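Local coordinates for uncharacterized conserved protein (Sinorhizobium meliloti, PDB 4EZB) that is of uncertain function but is probably an NAD(P)-dependent oxidoreductase related to phosphogluconate dehydrogenases, at residues 199-211 and 276-288. Numbering follows the deposited sequence.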
loop_
_atom_site.group_PDB
_atom_site.type_symbol
_atom_site.label_atom_id
_atom_site.label_comp_id
_atom_site.label_asym_id
_atom_site.label_seq_id
_atom_site.Cartn_x
_atom_site.Cartn_y
_atom_site.Cartn_z
ATOM N N SER A 199 -1.629 -11.636 -0.825
ATOM C CA SER A 199 -2.568 -10.745 -1.525
ATOM C C SER A 199 -2.568 -9.332 -1.015
ATOM O O SER A 199 -2.811 -8.397 -1.779
ATOM C CB SER A 199 -3.988 -11.268 -1.394
ATOM O OG SER A 199 -4.323 -11.998 -2.543
ATOM N N VAL A 200 -2.294 -9.183 0.280
ATOM C CA VAL A 200 -2.383 -7.900 0.959
ATOM C C VAL A 200 -1.385 -6.895 0.414
ATOM O O VAL A 200 -1.748 -5.758 0.114
ATOM C CB VAL A 200 -2.247 -8.075 2.489
ATOM C CG1 VAL A 200 -2.098 -6.735 3.208
ATOM C CG2 VAL A 200 -3.460 -8.826 2.996
HETATM N N MSE A 201 -0.141 -7.324 0.264
HETATM C CA MSE A 201 0.909 -6.473 -0.290
HETATM C C MSE A 201 0.654 -6.168 -1.741
HETATM O O MSE A 201 0.800 -5.031 -2.184
HETATM C CB MSE A 201 2.233 -7.208 -0.153
HETATM C CG MSE A 201 2.760 -7.140 1.283
HETATM SE SE MSE A 201 3.075 -5.277 1.885
HETATM C CE MSE A 201 4.024 -4.501 0.331
ATOM N N ILE A 202 0.247 -7.183 -2.490
ATOM C CA ILE A 202 0.139 -7.071 -3.933
ATOM C C ILE A 202 -1.057 -6.203 -4.334
ATOM O O ILE A 202 -0.916 -5.269 -5.091
ATOM C CB ILE A 202 0.085 -8.473 -4.601
ATOM C CG1 ILE A 202 1.364 -9.294 -4.263
ATOM C CG2 ILE A 202 -0.146 -8.327 -6.097
ATOM C CD1 ILE A 202 1.374 -10.733 -4.761
ATOM N N LYS A 203 -2.220 -6.522 -3.799
ATOM C CA LYS A 203 -3.431 -5.748 -4.035
ATOM C C LYS A 203 -3.505 -4.432 -3.254
ATOM O O LYS A 203 -4.275 -3.510 -3.627
ATOM C CB LYS A 203 -4.651 -6.602 -3.689
ATOM C CG LYS A 203 -5.193 -7.414 -4.866
ATOM C CD LYS A 203 -4.428 -8.701 -5.100
ATOM C CE LYS A 203 -5.321 -9.784 -5.701
ATOM N NZ LYS A 203 -4.613 -11.079 -5.523
ATOM N N GLY A 204 -2.754 -4.375 -2.158
ATOM C CA GLY A 204 -2.596 -3.169 -1.374
ATOM C C GLY A 204 -1.864 -2.156 -2.215
ATOM O O GLY A 204 -2.282 -1.007 -2.324
ATOM N N VAL A 205 -0.768 -2.579 -2.823
ATOM C CA VAL A 205 -0.051 -1.698 -3.715
ATOM C C VAL A 205 -0.864 -1.188 -4.905
ATOM O O VAL A 205 -0.731 -0.028 -5.319
ATOM C CB VAL A 205 1.226 -2.371 -4.262
ATOM C CG1 VAL A 205 1.736 -1.620 -5.476
ATOM C CG2 VAL A 205 2.306 -2.378 -3.190
ATOM N N GLU A 206 -1.653 -2.085 -5.493
ATOM C CA GLU A 206 -2.509 -1.746 -6.609
ATOM C C GLU A 206 -3.543 -0.698 -6.179
ATOM O O GLU A 206 -3.791 0.277 -6.889
ATOM C CB GLU A 206 -3.196 -3.031 -7.074
ATOM C CG GLU A 206 -4.325 -2.902 -8.087
ATOM C CD GLU A 206 -5.055 -4.244 -8.316
ATOM O OE1 GLU A 206 -4.684 -5.260 -7.694
ATOM O OE2 GLU A 206 -6.026 -4.297 -9.111
ATOM N N ALA A 207 -4.154 -0.927 -5.026
ATOM C CA ALA A 207 -5.108 0.003 -4.419
ATOM C C ALA A 207 -4.458 1.366 -4.100
ATOM O O ALA A 207 -5.067 2.413 -4.346
ATOM C CB ALA A 207 -5.666 -0.607 -3.136
ATOM N N LEU A 208 -3.237 1.351 -3.547
ATOM C CA LEU A 208 -2.528 2.617 -3.244
ATOM C C LEU A 208 -2.266 3.418 -4.509
ATOM O O LEU A 208 -2.458 4.629 -4.536
ATOM C CB LEU A 208 -1.190 2.402 -2.513
ATOM C CG LEU A 208 -1.179 1.882 -1.084
ATOM C CD1 LEU A 208 0.246 1.418 -0.711
ATOM C CD2 LEU A 208 -1.705 2.971 -0.144
ATOM N N LEU A 209 -1.828 2.742 -5.562
ATOM C CA LEU A 209 -1.661 3.440 -6.853
ATOM C C LEU A 209 -2.982 4.020 -7.336
ATOM O O LEU A 209 -3.027 5.136 -7.862
ATOM C CB LEU A 209 -1.057 2.522 -7.911
ATOM C CG LEU A 209 0.428 2.189 -7.661
ATOM C CD1 LEU A 209 0.806 0.894 -8.358
ATOM C CD2 LEU A 209 1.379 3.294 -8.113
ATOM N N ILE A 210 -4.074 3.289 -7.139
ATOM C CA ILE A 210 -5.357 3.806 -7.621
ATOM C C ILE A 210 -5.687 5.090 -6.852
ATOM O O ILE A 210 -6.044 6.115 -7.461
ATOM C CB ILE A 210 -6.495 2.769 -7.462
ATOM C CG1 ILE A 210 -6.322 1.588 -8.433
ATOM C CG2 ILE A 210 -7.882 3.425 -7.575
ATOM C CD1 ILE A 210 -7.226 0.390 -8.099
ATOM N N GLU A 211 -5.542 5.040 -5.524
ATOM C CA GLU A 211 -5.864 6.205 -4.674
ATOM C C GLU A 211 -4.909 7.402 -4.933
ATOM O O GLU A 211 -5.346 8.523 -5.156
ATOM C CB GLU A 211 -5.940 5.820 -3.174
ATOM C CG GLU A 211 -6.499 6.944 -2.290
ATOM C CD GLU A 211 -7.065 6.509 -0.936
ATOM O OE1 GLU A 211 -6.708 7.143 0.091
ATOM O OE2 GLU A 211 -7.894 5.566 -0.881
HETATM N N MSE A 276 -6.563 -2.158 6.032
HETATM C CA MSE A 276 -5.871 -1.982 4.742
HETATM C C MSE A 276 -6.482 -2.914 3.727
HETATM O O MSE A 276 -6.809 -2.499 2.609
HETATM C CB MSE A 276 -4.369 -2.243 4.794
HETATM C CG MSE A 276 -3.637 -1.271 5.720
HETATM SE SE MSE A 276 -3.897 0.598 5.092
HETATM C CE MSE A 276 -2.804 0.640 3.441
ATOM N N SER A 277 -6.669 -4.176 4.115
ATOM C CA SER A 277 -7.278 -5.157 3.224
ATOM C C SER A 277 -8.694 -4.778 2.859
ATOM O O SER A 277 -9.108 -4.976 1.726
ATOM C CB SER A 277 -7.303 -6.535 3.872
ATOM O OG SER A 277 -5.980 -6.988 4.040
ATOM N N ARG A 278 -9.460 -4.284 3.827
ATOM C CA ARG A 278 -10.843 -3.911 3.517
ATOM C C ARG A 278 -10.878 -2.695 2.566
ATOM O O ARG A 278 -11.641 -2.682 1.605
ATOM C CB ARG A 278 -11.644 -3.640 4.796
ATOM C CG ARG A 278 -11.946 -4.869 5.642
ATOM C CD ARG A 278 -13.141 -5.628 5.092
ATOM N NE ARG A 278 -13.457 -6.808 5.892
ATOM C CZ ARG A 278 -14.093 -7.883 5.429
ATOM N NH1 ARG A 278 -14.483 -7.943 4.159
ATOM N NH2 ARG A 278 -14.326 -8.910 6.237
ATOM N N ALA A 279 -10.028 -1.697 2.826
ATOM C CA ALA A 279 -10.018 -0.474 2.012
ATOM C C ALA A 279 -9.540 -0.804 0.601
ATOM O O ALA A 279 -10.078 -0.270 -0.358
ATOM C CB ALA A 279 -9.156 0.610 2.641
ATOM N N ALA A 280 -8.570 -1.720 0.476
ATOM C CA ALA A 280 -8.043 -2.077 -0.851
ATOM C C ALA A 280 -9.081 -2.778 -1.761
ATOM O O ALA A 280 -9.247 -2.412 -2.943
ATOM C CB ALA A 280 -6.767 -2.887 -0.729
ATOM N N CYS A 281 -9.780 -3.751 -1.175
ATOM C CA CYS A 281 -10.936 -4.413 -1.764
ATOM C C CYS A 281 -11.986 -3.420 -2.244
ATOM O O CYS A 281 -12.393 -3.465 -3.407
ATOM C CB CYS A 281 -11.535 -5.391 -0.732
ATOM S SG CYS A 281 -13.305 -5.754 -0.862
ATOM N N GLU A 282 -12.436 -2.532 -1.358
ATOM C CA GLU A 282 -13.320 -1.443 -1.764
ATOM C C GLU A 282 -12.751 -0.669 -2.973
ATOM O O GLU A 282 -13.459 -0.405 -3.950
ATOM C CB GLU A 282 -13.558 -0.479 -0.600
ATOM C CG GLU A 282 -13.939 0.924 -1.082
ATOM C CD GLU A 282 -14.598 1.801 -0.034
ATOM O OE1 GLU A 282 -14.881 2.983 -0.362
ATOM O OE2 GLU A 282 -14.839 1.321 1.098
ATOM N N THR A 283 -11.468 -0.320 -2.897
ATOM C CA THR A 283 -10.835 0.540 -3.895
ATOM C C THR A 283 -10.776 -0.126 -5.250
ATOM O O THR A 283 -11.135 0.486 -6.263
ATOM C CB THR A 283 -9.415 0.957 -3.472
ATOM O OG1 THR A 283 -9.490 1.671 -2.228
ATOM C CG2 THR A 283 -8.758 1.867 -4.546
ATOM N N ILE A 284 -10.301 -1.367 -5.264
ATOM C CA ILE A 284 -10.184 -2.139 -6.507
ATOM C C ILE A 284 -11.572 -2.358 -7.166
ATOM O O ILE A 284 -11.719 -2.224 -8.386
ATOM C CB ILE A 284 -9.428 -3.461 -6.247
ATOM C CG1 ILE A 284 -7.958 -3.172 -5.945
ATOM C CG2 ILE A 284 -9.546 -4.417 -7.428
ATOM C CD1 ILE A 284 -7.233 -4.346 -5.311
ATOM N N ALA A 285 -12.587 -2.634 -6.347
ATOM C CA ALA A 285 -13.976 -2.792 -6.839
ATOM C C ALA A 285 -14.532 -1.490 -7.386
ATOM O O ALA A 285 -15.143 -1.480 -8.455
ATOM C CB ALA A 285 -14.889 -3.311 -5.741
ATOM N N ALA A 286 -14.346 -0.400 -6.638
ATOM C CA ALA A 286 -14.775 0.916 -7.089
ATOM C C ALA A 286 -14.111 1.272 -8.407
ATOM O O ALA A 286 -14.769 1.795 -9.295
ATOM C CB ALA A 286 -14.461 1.973 -6.042
ATOM N N ALA A 287 -12.815 0.966 -8.529
ATOM C CA ALA A 287 -12.024 1.326 -9.709
ATOM C C ALA A 287 -12.370 0.468 -10.924
ATOM O O ALA A 287 -12.459 0.985 -12.053
ATOM C CB ALA A 287 -10.533 1.252 -9.414
ATOM N N HIS A 288 -12.576 -0.826 -10.685
ATOM C CA HIS A 288 -13.027 -1.741 -11.734
ATOM C C HIS A 288 -14.365 -1.281 -12.344
ATOM O O HIS A 288 -14.517 -1.205 -13.576
ATOM C CB HIS A 288 -13.165 -3.156 -11.178
ATOM C CG HIS A 288 -13.681 -4.138 -12.180
ATOM N ND1 HIS A 288 -12.867 -4.746 -13.115
ATOM C CD2 HIS A 288 -14.933 -4.595 -12.416
ATOM C CE1 HIS A 288 -13.592 -5.546 -13.875
ATOM N NE2 HIS A 288 -14.848 -5.478 -13.468
HETATM O O HOH W 1 -9.438 4.434 -2.615
#
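Ala207 and Ala280 meet methyl to methyl where the two helices cross, their CB atoms 3.5 Å apart, closer than a normal methyl contact. With Gly204 beside them offering only its CA to the Ala280 methyl, the small residues let the axes approach to 8.8 Å at a crossing angle of 57°. Toward the C-terminal ends, the side chains of Ile210 and Thr283 run antiparallel past one another, CG2 to CG2 at 3.5 Å, and Ile210 CD1 rests on the Ala287 methyl. Ile284 CG1, anti to its carbonyl carbon (chi1 -69°), carries CD1 to 3.5 Å from Lys203 O, where the side chain lies roughly perpendicular to those of Lys203 and Glu206. Glu206 sets its carboxylate across this isoleucine, OE1 lying 3.6 Å from Ile284 CD1, while a salt bridge from Arg256 to OE1 and a hydrogen bond between Thr249 and OE2, both residues on helix 238-268, fix the group. Replacing Glu206 by an alanine would probably deprive Arg256 of this charged partner and Thr249 of its carboxylate bond, and uncover one flank of Ile284. Thr283 OG1 donates to Ala279 O from above the carbonyl plane, the face opposite that used by Thr283 N, and also accepts from a water that bridges to Glu211 OE2. That carboxylate in turn accepts hydrogen bonds from the backbone N-H groups of Met276 (to OE2) and Ser277 (to OE1) of the second subunit, tying the crossing to the dimer interface. Helices 190-218 and 275-291 thus pack as a buried, largely apolar crossing within the all-helical C-terminal domain, consistent with a 6-phosphogluconate dehydrogenase-like architecture.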